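Local coordinates for proline dehydrogenase (Bradyrhizobium japonicum USDA 110, PDB 3HAZ), which probably oxidises proline to glutamate in two steps, pairing an FAD-dependent proline dehydrogenase with an NAD-dependent aldehyde dehydrogenase in one chain, at residues L383-R387 and A409-F415; F391-H397 and G414-L420; A871-L877 and P890-R896. One frame throughout, in Å; residues are numbered along the deposited sequence.

Contact 1: residues L383-R387 and A409-F415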
loop_
_atom_site.group_PDB
_atom_site.type_symbol
_atom_site.label_atom_id
_atom_site.label_comp_id
_atom_site.label_asym_id
_atom_site.label_seq_id
_atom_site.Cartn_x
_atom_site.Cartn_y
_atom_site.Cartn_z
ATOM N N LEU A 383 -21.255 -1.351 -47.493
ATOM C CA LEU A 383 -21.318 -0.493 -48.670
ATOM C C LEU A 383 -20.896 -1.222 -49.946
ATOM O O LEU A 383 -21.485 -1.017 -51.005
ATOM C CB LEU A 383 -20.475 0.768 -48.473
ATOM C CG LEU A 383 -21.108 1.843 -47.593
ATOM C CD1 LEU A 383 -20.048 2.841 -47.128
ATOM C CD2 LEU A 383 -22.250 2.549 -48.336
ATOM N N LEU A 384 -19.879 -2.071 -49.844
ATOM C CA LEU A 384 -19.390 -2.790 -51.014
ATOM C C LEU A 384 -20.486 -3.668 -51.613
ATOM O O LEU A 384 -20.570 -3.827 -52.830
ATOM C CB LEU A 384 -18.160 -3.629 -50.668
ATOM C CG LEU A 384 -16.868 -2.839 -50.458
ATOM C CD1 LEU A 384 -15.789 -3.713 -49.839
ATOM C CD2 LEU A 384 -16.379 -2.209 -51.767
ATOM N N ALA A 385 -21.328 -4.228 -50.752
ATOM C CA ALA A 385 -22.397 -5.115 -51.202
ATOM C C ALA A 385 -23.583 -4.328 -51.760
ATOM O O ALA A 385 -24.536 -4.918 -52.265
ATOM C CB ALA A 385 -22.845 -6.030 -50.064
ATOM N N LEU A 386 -23.514 -3.000 -51.668
ATOM C CA LEU A 386 -24.562 -2.130 -52.202
ATOM C C LEU A 386 -24.210 -1.592 -53.598
ATOM O O LEU A 386 -24.999 -0.875 -54.217
ATOM C CB LEU A 386 -24.877 -0.984 -51.223
ATOM C CG LEU A 386 -25.505 -1.397 -49.882
ATOM C CD1 LEU A 386 -25.708 -0.198 -48.951
ATOM C CD2 LEU A 386 -26.819 -2.140 -50.098
ATOM N N ARG A 387 -23.018 -1.934 -54.084
ATOM C CA ARG A 387 -22.673 -1.703 -55.481
ATOM C C ARG A 387 -23.647 -2.514 -56.343
ATOM O O ARG A 387 -24.075 -3.594 -55.933
ATOM C CB ARG A 387 -21.231 -2.143 -55.753
ATOM C CG ARG A 387 -20.176 -1.354 -54.980
ATOM C CD ARG A 387 -18.783 -1.907 -55.234
ATOM N NE ARG A 387 -18.614 -3.238 -54.657
ATOM C CZ ARG A 387 -17.551 -4.013 -54.855
ATOM N NH1 ARG A 387 -16.559 -3.595 -55.629
ATOM N NH2 ARG A 387 -17.480 -5.210 -54.283
ATOM N N ALA A 409 -13.058 -6.145 -50.878
ATOM C CA ALA A 409 -13.592 -5.783 -52.188
ATOM C C ALA A 409 -13.478 -6.942 -53.170
ATOM O O ALA A 409 -14.297 -7.075 -54.079
ATOM C CB ALA A 409 -12.877 -4.559 -52.739
ATOM N N GLU A 410 -12.452 -7.770 -52.986
ATOM C CA GLU A 410 -12.196 -8.899 -53.876
ATOM C C GLU A 410 -11.907 -8.427 -55.299
ATOM O O GLU A 410 -11.693 -9.235 -56.202
ATOM C CB GLU A 410 -13.375 -9.877 -53.873
ATOM C CG GLU A 410 -13.634 -10.540 -52.530
ATOM C CD GLU A 410 -14.740 -11.582 -52.593
ATOM O OE1 GLU A 410 -14.827 -12.306 -53.608
ATOM O OE2 GLU A 410 -15.521 -11.683 -51.622
ATOM N N GLY A 411 -11.907 -7.108 -55.483
ATOM C CA GLY A 411 -11.647 -6.488 -56.769
ATOM C C GLY A 411 -11.238 -5.036 -56.571
ATOM O O GLY A 411 -10.877 -4.629 -55.465
ATOM N N SER A 412 -11.298 -4.251 -57.642
ATOM C CA SER A 412 -10.877 -2.854 -57.589
ATOM C C SER A 412 -11.908 -1.949 -58.248
ATOM O O SER A 412 -11.714 -0.737 -58.342
ATOM C CB SER A 412 -9.518 -2.671 -58.272
ATOM O OG SER A 412 -8.496 -3.385 -57.597
ATOM N N SER A 413 -13.008 -2.542 -58.696
ATOM C CA SER A 413 -14.007 -1.811 -59.461
ATOM C C SER A 413 -15.208 -1.370 -58.627
ATOM O O SER A 413 -15.657 -2.086 -57.732
ATOM C CB SER A 413 -14.492 -2.668 -60.632
ATOM O OG SER A 413 -15.105 -3.860 -60.162
ATOM N N GLY A 414 -15.740 -0.196 -58.946
ATOM C CA GLY A 414 -16.997 0.250 -58.375
ATOM C C GLY A 414 -16.865 0.933 -57.028
ATOM O O GLY A 414 -17.860 1.146 -56.339
ATOM N N PHE A 415 -15.634 1.267 -56.653
ATOM C CA PHE A 415 -15.379 2.050 -55.444
ATOM C C PHE A 415 -14.065 2.822 -55.594
ATOM O O PHE A 415 -13.306 2.601 -56.545
ATOM C CB PHE A 415 -15.344 1.147 -54.198
ATOM C CG PHE A 415 -14.127 0.261 -54.120
ATOM C CD1 PHE A 415 -13.032 0.630 -53.355
ATOM C CD2 PHE A 415 -14.078 -0.941 -54.815
ATOM C CE1 PHE A 415 -11.911 -0.182 -53.280
ATOM C CE2 PHE A 415 -12.959 -1.753 -54.751
ATOM C CZ PHE A 415 -11.875 -1.375 -53.983
HETATM O O HOH W 1 -14.778 -5.785 -56.502
#
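Arg387 carries the polar part of this contact. It ends a type I beta turn, Leu384 to Arg387, at the end region of helix 369-384. Its NE donates to Leu384 O (2.7 Å, nearly straight), so the side chain folds back over the turn. The backbone bond that closes the turn, Arg387 N to Leu384 O at 3.3 Å, is weak. With NE tied down, NH1 reaches over to segment 409-415. It makes a short but bent, weak hydrogen bond to Ser413 O (2.7 Å). A water accepts from Arg387 NH1 (3.0 Å) and donates to Ala409 O (2.8 Å). The guanidinium thus links to two backbone carbonyls, Ser413 O directly but weakly and Ala409 O through the water.

Glu410 leaves the helix with positive phi, and Gly414 also has positive phi. At Gly414 a CB would come tight against Arg387 CD.

The apolar part centres on Leu384. Its CD1 lies 4.2 Å from Ala409 CB, and its CD2 lies 4.0 Å from Phe415 CD2. Arg387 NH1 is 3.7 Å from the same Phe415 CD2.

The contact joins the C-terminal region of helix 369-384, with its turn, to the end of helix 399-409 and the loop leading to strand 416-420. Strand 390-395 packs against both segments: Pro392 meets Arg387 and Phe415, and Phe394 meets Leu384.

Contact 2: residues F391-H397 and G414-L420. With FAD (flavin-adenine dinucleotide), chain C.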
loop_
_atom_site.group_PDB
_atom_site.type_symbol
_atom_site.label_atom_id
_atom_site.label_comp_id
_atom_site.label_asym_id
_atom_site.label_seq_id
_atom_site.Cartn_x
_atom_site.Cartn_y
_atom_site.Cartn_z
ATOM N N PHE A 391 -21.856 3.874 -55.009
ATOM C CA PHE A 391 -20.425 3.898 -55.284
ATOM C C PHE A 391 -19.707 4.364 -54.017
ATOM O O PHE A 391 -19.718 5.553 -53.696
ATOM C CB PHE A 391 -20.127 4.838 -56.459
ATOM C CG PHE A 391 -18.664 4.920 -56.825
ATOM C CD1 PHE A 391 -18.122 4.061 -57.779
ATOM C CD2 PHE A 391 -17.838 5.878 -56.236
ATOM C CE1 PHE A 391 -16.777 4.140 -58.128
ATOM C CE2 PHE A 391 -16.484 5.965 -56.576
ATOM C CZ PHE A 391 -15.953 5.094 -57.522
ATOM N N PRO A 392 -19.101 3.420 -53.278
ATOM C CA PRO A 392 -18.461 3.743 -51.998
ATOM C C PRO A 392 -17.131 4.457 -52.190
ATOM O O PRO A 392 -16.398 4.165 -53.135
ATOM C CB PRO A 392 -18.226 2.367 -51.352
ATOM C CG PRO A 392 -19.015 1.382 -52.176
ATOM C CD PRO A 392 -19.076 1.976 -53.557
ATOM N N GLN A 393 -16.842 5.391 -51.292
ATOM C CA GLN A 393 -15.594 6.137 -51.298
ATOM C C GLN A 393 -15.023 6.064 -49.889
ATOM O O GLN A 393 -15.588 6.624 -48.953
ATOM C CB GLN A 393 -15.844 7.598 -51.672
ATOM C CG GLN A 393 -16.702 7.791 -52.925
ATOM C CD GLN A 393 -17.258 9.204 -53.034
ATOM O OE1 GLN A 393 -18.105 9.615 -52.241
ATOM N NE2 GLN A 393 -16.775 9.953 -54.013
ATOM N N PHE A 394 -13.910 5.364 -49.735
ATOM C CA PHE A 394 -13.362 5.123 -48.411
ATOM C C PHE A 394 -12.255 6.122 -48.136
ATOM O O PHE A 394 -11.144 5.982 -48.632
ATOM C CB PHE A 394 -12.868 3.679 -48.298
ATOM C CG PHE A 394 -13.927 2.661 -48.632
ATOM C CD1 PHE A 394 -14.966 2.406 -47.747
ATOM C CD2 PHE A 394 -13.904 1.984 -49.842
ATOM C CE1 PHE A 394 -15.955 1.486 -48.058
ATOM C CE2 PHE A 394 -14.886 1.061 -50.157
ATOM C CZ PHE A 394 -15.913 0.809 -49.262
ATOM N N ALA A 395 -12.588 7.154 -47.373
ATOM C CA ALA A 395 -11.630 8.178 -47.003
ATOM C C ALA A 395 -10.916 7.756 -45.727
ATOM O O ALA A 395 -11.536 7.638 -44.671
ATOM C CB ALA A 395 -12.341 9.520 -46.806
ATOM N N THR A 396 -9.615 7.516 -45.832
ATOM C CA THR A 396 -8.812 7.102 -44.690
ATOM C C THR A 396 -7.344 7.191 -45.059
ATOM O O THR A 396 -6.976 6.988 -46.216
ATOM C CB THR A 396 -9.136 5.651 -44.264
ATOM O OG1 THR A 396 -8.207 5.225 -43.260
ATOM C CG2 THR A 396 -9.040 4.711 -45.459
ATOM N N HIS A 397 -6.499 7.487 -44.080
ATOM C CA HIS A 397 -5.055 7.447 -44.312
ATOM C C HIS A 397 -4.407 6.314 -43.513
ATOM O O HIS A 397 -3.193 6.294 -43.302
ATOM C CB HIS A 397 -4.406 8.792 -43.975
ATOM C CG HIS A 397 -5.103 9.970 -44.585
ATOM N ND1 HIS A 397 -5.763 10.917 -43.830
ATOM C CD2 HIS A 397 -5.238 10.358 -45.876
ATOM C CE1 HIS A 397 -6.277 11.834 -44.630
ATOM N NE2 HIS A 397 -5.977 11.515 -45.877
ATOM N N GLY A 414 -15.740 -0.196 -58.946
ATOM C CA GLY A 414 -16.997 0.250 -58.375
ATOM C C GLY A 414 -16.865 0.933 -57.028
ATOM O O GLY A 414 -17.860 1.146 -56.339
ATOM N N PHE A 415 -15.634 1.267 -56.653
ATOM C CA PHE A 415 -15.379 2.050 -55.444
ATOM C C PHE A 415 -14.065 2.822 -55.594
ATOM O O PHE A 415 -13.306 2.601 -56.545
ATOM C CB PHE A 415 -15.344 1.147 -54.198
ATOM C CG PHE A 415 -14.127 0.261 -54.120
ATOM C CD1 PHE A 415 -13.032 0.630 -53.355
ATOM C CD2 PHE A 415 -14.078 -0.941 -54.815
ATOM C CE1 PHE A 415 -11.911 -0.182 -53.280
ATOM C CE2 PHE A 415 -12.959 -1.753 -54.751
ATOM C CZ PHE A 415 -11.875 -1.375 -53.983
ATOM N N GLU A 416 -13.807 3.741 -54.672
ATOM C CA GLU A 416 -12.532 4.447 -54.649
ATOM C C GLU A 416 -12.087 4.634 -53.206
ATOM O O GLU A 416 -12.869 4.429 -52.269
ATOM C CB GLU A 416 -12.652 5.816 -55.343
ATOM C CG GLU A 416 -13.439 6.843 -54.514
ATOM C CD GLU A 416 -13.681 8.163 -55.233
ATOM O OE1 GLU A 416 -13.514 8.216 -56.469
ATOM O OE2 GLU A 416 -14.058 9.147 -54.554
ATOM N N PHE A 417 -10.822 5.000 -53.033
ATOM C CA PHE A 417 -10.348 5.497 -51.755
ATOM C C PHE A 417 -10.253 7.021 -51.853
ATOM O O PHE A 417 -10.263 7.579 -52.951
ATOM C CB PHE A 417 -8.983 4.894 -51.405
ATOM C CG PHE A 417 -9.034 3.423 -51.097
ATOM C CD1 PHE A 417 -8.668 2.488 -52.055
ATOM C CD2 PHE A 417 -9.468 2.979 -49.858
ATOM C CE1 PHE A 417 -8.726 1.129 -51.778
ATOM C CE2 PHE A 417 -9.531 1.622 -49.570
ATOM C CZ PHE A 417 -9.159 0.695 -50.532
ATOM N N GLN A 418 -10.156 7.690 -50.711
ATOM C CA GLN A 418 -9.933 9.136 -50.706
ATOM C C GLN A 418 -8.899 9.544 -49.670
ATOM O O GLN A 418 -8.645 8.823 -48.700
ATOM C CB GLN A 418 -11.225 9.902 -50.442
ATOM C CG GLN A 418 -12.365 9.567 -51.360
ATOM C CD GLN A 418 -13.549 10.475 -51.137
ATOM O OE1 GLN A 418 -13.716 11.033 -50.047
ATOM N NE2 GLN A 418 -14.382 10.639 -52.171
ATOM N N ARG A 419 -8.313 10.714 -49.885
ATOM C CA ARG A 419 -7.329 11.254 -48.973
ATOM C C ARG A 419 -7.305 12.771 -49.082
ATOM O O ARG A 419 -7.775 13.342 -50.067
ATOM C CB ARG A 419 -5.947 10.710 -49.312
ATOM C CG ARG A 419 -5.362 11.283 -50.606
ATOM C CD ARG A 419 -3.904 10.886 -50.766
ATOM N NE ARG A 419 -3.245 11.628 -51.831
ATOM C CZ ARG A 419 -2.385 12.622 -51.632
ATOM N NH1 ARG A 419 -1.845 13.237 -52.671
ATOM N NH2 ARG A 419 -2.068 13.003 -50.395
ATOM N N LEU A 420 -6.728 13.414 -48.075
ATOM C CA LEU A 420 -6.569 14.858 -48.075
ATOM C C LEU A 420 -5.150 15.228 -48.501
ATOM O O LEU A 420 -4.176 14.644 -48.023
ATOM C CB LEU A 420 -6.863 15.417 -46.682
ATOM C CG LEU A 420 -7.217 16.901 -46.614
ATOM C CD1 LEU A 420 -8.478 17.188 -47.421
ATOM C CD2 LEU A 420 -7.395 17.337 -45.165
HETATM P PA FAD C . -6.995 6.670 -37.976
HETATM O O1A FAD C . -5.645 7.116 -37.171
HETATM O O2A FAD C . -7.003 5.248 -38.317
HETATM O O5B FAD C . -8.284 6.973 -37.033
HETATM C C5B FAD C . -8.410 8.254 -36.486
HETATM C C4B FAD C . -9.815 8.427 -35.893
HETATM O O4B FAD C . -10.456 7.274 -35.117
HETATM C C3B FAD C . -10.476 9.631 -35.593
HETATM O O3B FAD C . -10.434 10.685 -36.539
HETATM C C2B FAD C . -11.775 9.189 -34.968
HETATM O O2B FAD C . -12.932 9.243 -35.781
HETATM C C1B FAD C . -11.484 7.867 -34.353
HETATM N N9A FAD C . -11.059 7.838 -32.965
HETATM C C8A FAD C . -9.900 8.366 -32.405
HETATM N N7A FAD C . -9.904 8.053 -31.072
HETATM C C5A FAD C . -11.082 7.316 -30.809
HETATM C C6A FAD C . -11.638 6.707 -29.551
HETATM N N6A FAD C . -10.922 6.831 -28.287
HETATM N N1A FAD C . -12.777 6.049 -29.580
HETATM C C2A FAD C . -13.484 5.903 -30.789
HETATM N N3A FAD C . -12.951 6.491 -31.997
HETATM C C4A FAD C . -11.762 7.176 -31.966
HETATM N N1 FAD C . -15.038 13.275 -40.905
HETATM C C2 FAD C . -16.283 13.746 -40.567
HETATM O O2 FAD C . -16.708 13.667 -39.259
HETATM N N3 FAD C . -17.112 14.357 -41.568
HETATM C C4 FAD C . -16.668 14.470 -42.855
HETATM O O4 FAD C . -17.503 15.005 -43.845
HETATM C C4X FAD C . -15.367 13.973 -43.213
HETATM N N5 FAD C . -14.870 14.081 -44.619
HETATM C C5X FAD C . -13.583 13.592 -44.950
HETATM C C6 FAD C . -13.094 13.707 -46.332
HETATM C C7 FAD C . -11.810 13.213 -46.661
HETATM C C7M FAD C . -11.306 13.358 -48.088
HETATM C C8 FAD C . -10.963 12.578 -45.624
HETATM C C8M FAD C . -9.562 12.037 -45.952
HETATM C C9 FAD C . -11.435 12.470 -44.304
HETATM C C9A FAD C . -12.768 12.990 -43.951
HETATM N N10 FAD C . -13.266 12.883 -42.577
HETATM C C10 FAD C . -14.580 13.386 -42.248
HETATM C "C1'" FAD C . -12.535 12.108 -41.523
HETATM C "C2'" FAD C . -11.558 12.917 -40.632
HETATM O "O2'" FAD C . -11.280 14.178 -41.231
HETATM C "C3'" FAD C . -10.293 12.077 -40.387
HETATM O "O3'" FAD C . -9.455 12.113 -41.536
HETATM C "C4'" FAD C . -10.612 10.579 -40.037
HETATM O "O4'" FAD C . -11.591 10.343 -39.086
HETATM C "C5'" FAD C . -9.323 9.762 -39.753
HETATM O "O5'" FAD C . -9.490 8.371 -39.979
HETATM P P FAD C . -8.162 7.509 -40.472
HETATM O O1P FAD C . -8.613 5.938 -40.805
HETATM O O2P FAD C . -7.550 8.166 -41.633
HETATM O O3P FAD C . -7.055 7.638 -39.279
HETATM O O HOH W 2 -17.169 12.083 -51.572
#
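Strands 391-395 and 416-420 run parallel, with axes 4.2 Å apart and crossing at -36°. Four backbone hydrogen bonds join the segments, from Glu416 N to Pro392 O (3.0 Å) at one end to Thr396 N to Gln418 O (3.3 Å) at the other.

At the start, the Phe391 ring lies against the backbone of the loop just before strand 416-420. Phe415 CA sits above the ring face, 3.9 Å from its centroid, in a CH-pi contact. Pro392 CD sits against Gly414 O (3.1 Å) and Phe415 CB (3.9 Å).

Phe394 and Phe417 point to one face of the sheet, toward helices 369-384 and 399-409 in the case of Phe394. Phe394 packs against both neighbours: its CE2 is 3.7 Å from Phe415 CD1, and its CB is 3.8 Å from Phe417 CD2.

The face bearing Gln393, Glu416 and Gln418 is mostly polar. Glu416 OE2 accepts from Gln393 NE2 (2.9 Å) and Gln418 NE2 (2.8 Å), and also pairs with Arg441. Ala395, the small apolar exception, lets the flavin close in, its CB 3.6 Å from FAD C8.

His397 NE2 accepts from Leu420 N (3.0 Å). His397 N and Thr396 OG1 bind FAD phosphate oxygens O2P (2.7 Å) and O1P (2.6 Å). The two strands belong to the beta-alpha-beta unit 390-395, 399-409, 416-420 of the TIM-type barrel, with FAD at their C-terminal ends.

Contact 3: residues A871-L877 and P890-R896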
loop_
_atom_site.group_PDB
_atom_site.type_symbol
_atom_site.label_atom_id
_atom_site.label_comp_id
_atom_site.label_asym_id
_atom_site.label_seq_id
_atom_site.Cartn_x
_atom_site.Cartn_y
_atom_site.Cartn_z
ATOM N N ALA A 871 -35.876 42.972 -27.724
ATOM C CA ALA A 871 -34.957 42.292 -28.630
ATOM C C ALA A 871 -33.497 42.602 -28.298
ATOM O O ALA A 871 -33.203 43.589 -27.626
ATOM C CB ALA A 871 -35.268 42.667 -30.089
ATOM N N PRO A 872 -32.575 41.753 -28.769
ATOM C CA PRO A 872 -31.148 42.046 -28.616
ATOM C C PRO A 872 -30.785 43.416 -29.192
ATOM O O PRO A 872 -31.260 43.816 -30.257
ATOM C CB PRO A 872 -30.475 40.924 -29.420
ATOM C CG PRO A 872 -31.449 39.790 -29.339
ATOM C CD PRO A 872 -32.804 40.444 -29.409
ATOM N N HIS A 873 -29.959 44.145 -28.459
ATOM C CA HIS A 873 -29.468 45.429 -28.914
ATOM C C HIS A 873 -27.960 45.442 -28.750
ATOM O O HIS A 873 -27.430 44.887 -27.791
ATOM C CB HIS A 873 -30.089 46.570 -28.099
ATOM C CG HIS A 873 -31.465 46.961 -28.544
ATOM N ND1 HIS A 873 -32.580 46.194 -28.281
ATOM C CD2 HIS A 873 -31.909 48.051 -29.214
ATOM C CE1 HIS A 873 -33.649 46.787 -28.780
ATOM N NE2 HIS A 873 -33.270 47.914 -29.354
ATOM N N ILE A 874 -27.268 46.074 -29.689
ATOM C CA ILE A 874 -25.836 46.245 -29.565
ATOM C C ILE A 874 -25.489 47.711 -29.740
ATOM O O ILE A 874 -25.779 48.308 -30.780
ATOM C CB ILE A 874 -25.066 45.421 -30.612
ATOM C CG1 ILE A 874 -25.444 43.939 -30.503
ATOM C CG2 ILE A 874 -23.569 45.622 -30.429
ATOM C CD1 ILE A 874 -25.055 43.114 -31.720
ATOM N N PHE A 875 -24.878 48.288 -28.713
ATOM C CA PHE A 875 -24.381 49.652 -28.791
ATOM C C PHE A 875 -22.873 49.627 -28.652
ATOM O O PHE A 875 -22.318 48.794 -27.928
ATOM C CB PHE A 875 -24.972 50.524 -27.677
ATOM C CG PHE A 875 -26.448 50.727 -27.788
ATOM C CD1 PHE A 875 -27.322 49.976 -27.016
ATOM C CD2 PHE A 875 -26.968 51.667 -28.662
ATOM C CE1 PHE A 875 -28.685 50.160 -27.123
ATOM C CE2 PHE A 875 -28.328 51.855 -28.769
ATOM C CZ PHE A 875 -29.187 51.103 -27.997
ATOM N N GLU A 876 -22.211 50.540 -29.350
ATOM C CA GLU A 876 -20.782 50.733 -29.158
ATOM C C GLU A 876 -20.556 52.046 -28.425
ATOM O O GLU A 876 -21.066 53.094 -28.823
ATOM C CB GLU A 876 -20.023 50.717 -30.494
ATOM C CG GLU A 876 -18.555 51.120 -30.360
ATOM C CD GLU A 876 -17.742 50.856 -31.619
ATOM O OE1 GLU A 876 -18.299 50.324 -32.602
ATOM O OE2 GLU A 876 -16.536 51.171 -31.619
ATOM N N LEU A 877 -19.800 51.966 -27.341
ATOM C CA LEU A 877 -19.466 53.116 -26.523
ATOM C C LEU A 877 -18.125 53.667 -26.971
ATOM O O LEU A 877 -17.269 52.920 -27.446
ATOM C CB LEU A 877 -19.333 52.674 -25.063
ATOM C CG LEU A 877 -20.542 52.576 -24.130
ATOM C CD1 LEU A 877 -21.851 52.374 -24.891
ATOM C CD2 LEU A 877 -20.304 51.472 -23.068
ATOM N N PRO A 890 -31.334 42.011 -22.776
ATOM C CA PRO A 890 -30.569 41.587 -23.961
ATOM C C PRO A 890 -29.828 42.758 -24.595
ATOM O O PRO A 890 -30.045 43.035 -25.768
ATOM C CB PRO A 890 -31.653 41.121 -24.943
ATOM C CG PRO A 890 -32.997 41.416 -24.294
ATOM C CD PRO A 890 -32.750 42.270 -23.085
ATOM N N ILE A 891 -28.967 43.430 -23.842
ATOM C CA ILE A 891 -28.354 44.654 -24.333
ATOM C C ILE A 891 -26.838 44.633 -24.209
ATOM O O ILE A 891 -26.286 44.786 -23.116
ATOM C CB ILE A 891 -28.937 45.894 -23.622
ATOM C CG1 ILE A 891 -30.463 45.904 -23.764
ATOM C CG2 ILE A 891 -28.320 47.175 -24.191
ATOM C CD1 ILE A 891 -31.159 46.924 -22.892
ATOM N N LEU A 892 -26.169 44.442 -25.343
ATOM C CA LEU A 892 -24.713 44.381 -25.371
ATOM C C LEU A 892 -24.104 45.759 -25.618
ATOM O O LEU A 892 -24.551 46.498 -26.493
ATOM C CB LEU A 892 -24.245 43.407 -26.456
ATOM C CG LEU A 892 -22.737 43.282 -26.640
ATOM C CD1 LEU A 892 -22.129 42.578 -25.428
ATOM C CD2 LEU A 892 -22.427 42.522 -27.919
ATOM N N HIS A 893 -23.082 46.097 -24.837
ATOM C CA HIS A 893 -22.309 47.306 -25.074
ATOM C C HIS A 893 -20.908 46.892 -25.510
ATOM O O HIS A 893 -20.349 45.937 -24.969
ATOM C CB HIS A 893 -22.248 48.170 -23.812
ATOM C CG HIS A 893 -23.587 48.444 -23.206
ATOM N ND1 HIS A 893 -24.231 47.540 -22.388
ATOM C CD2 HIS A 893 -24.413 49.513 -23.308
ATOM C CE1 HIS A 893 -25.391 48.045 -22.005
ATOM N NE2 HIS A 893 -25.527 49.239 -22.550
ATOM N N VAL A 894 -20.354 47.598 -26.497
ATOM C CA VAL A 894 -19.038 47.263 -27.037
ATOM C C VAL A 894 -18.078 48.448 -27.039
ATOM O O VAL A 894 -18.444 49.564 -27.402
ATOM C CB VAL A 894 -19.138 46.719 -28.478
ATOM C CG1 VAL A 894 -17.756 46.330 -28.996
ATOM C CG2 VAL A 894 -20.096 45.536 -28.539
ATOM N N VAL A 895 -16.842 48.191 -26.633
ATOM C CA VAL A 895 -15.777 49.179 -26.720
ATOM C C VAL A 895 -14.599 48.557 -27.485
ATOM O O VAL A 895 -14.153 47.459 -27.154
ATOM C CB VAL A 895 -15.299 49.602 -25.315
ATOM C CG1 VAL A 895 -14.048 50.466 -25.411
ATOM C CG2 VAL A 895 -16.407 50.324 -24.567
ATOM N N ARG A 896 -14.099 49.236 -28.512
ATOM C CA ARG A 896 -12.905 48.738 -29.193
ATOM C C ARG A 896 -11.666 49.393 -28.587
ATOM O O ARG A 896 -11.741 50.508 -28.081
ATOM C CB ARG A 896 -12.989 48.934 -30.718
ATOM C CG ARG A 896 -12.970 50.379 -31.206
ATOM C CD ARG A 896 -13.141 50.434 -32.717
ATOM N NE ARG A 896 -14.536 50.254 -33.110
ATOM C CZ ARG A 896 -14.932 49.741 -34.268
ATOM N NH1 ARG A 896 -16.228 49.627 -34.531
ATOM N NH2 ARG A 896 -14.037 49.338 -35.165
HETATM O O HOH W 3 -15.462 51.784 -29.310
#
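Five backbone hydrogen bonds join segments 871-877 and 890-896, whose strands run parallel. His873 N donates to Pro890 O (2.9 Å) and Phe875 N to Leu892 O (2.9 Å). Leu877 N donates to Val894 O (2.8 Å). In the other direction, Leu892 N reaches His873 O (2.8 Å) and Val894 N reaches Phe875 O (2.7 Å). On the outer sides, the backbone of Ile874 bonds with His859 and Phe860, Glu876 with Arg857, and His893 with Arg798.

Glu876 and Arg896 form a two-pronged salt bridge: NH1 of Arg896 to OE1 of Glu876 (2.9 Å), and NE to OE2 (2.7 Å). Glu876 OE1 also accepts from His859, and Arg896 NH2 pairs with Asp808. A water donates to Glu876 OE2 (2.6 Å) and Leu877 O (2.8 Å), and accepts from Arg896 N (3.0 Å). His873 ND1 is satisfied by Ala871 O (2.8 Å). His893 NE2 bonds to His848 NE2, and His893 ND1 to Arg798 O.

Ile874 CG2 meets Leu892 CD2 (4.1 Å); on the other face, Phe875 CD1 meets Ile891 CG2 (4.1 Å).

In the aldehyde dehydrogenase region, strand 857-861 flanks 873-876 antiparallel, and strand 797-803 flanks 891-897 in parallel. Helix 839-855 packs against the His873 and Phe875 face, and helix 804-819 against the Ile874 and Glu876 face.

Overall arrangement
Contacts 1 and 2 belong to the proline dehydrogenase barrel and contact 3 to the aldehyde dehydrogenase part. The first two have centres about 11 Å apart and share Gly414 and Phe415. Their segments alternate along the chain: helix 369-384 leads into strand 390-395, then helix 399-409 into strand 416-420. Contact 1 lies at the N-terminal end of these two strands, while contact 2 runs along them to the FAD. Contact 3 follows later, in a separate mixed sheet. Its centre is about 48 Å from that of contact 2 and about 57 Å from that of contact 1, across the chain's centre. The separation matches a bifunctional enzyme with two distinct catalytic domains.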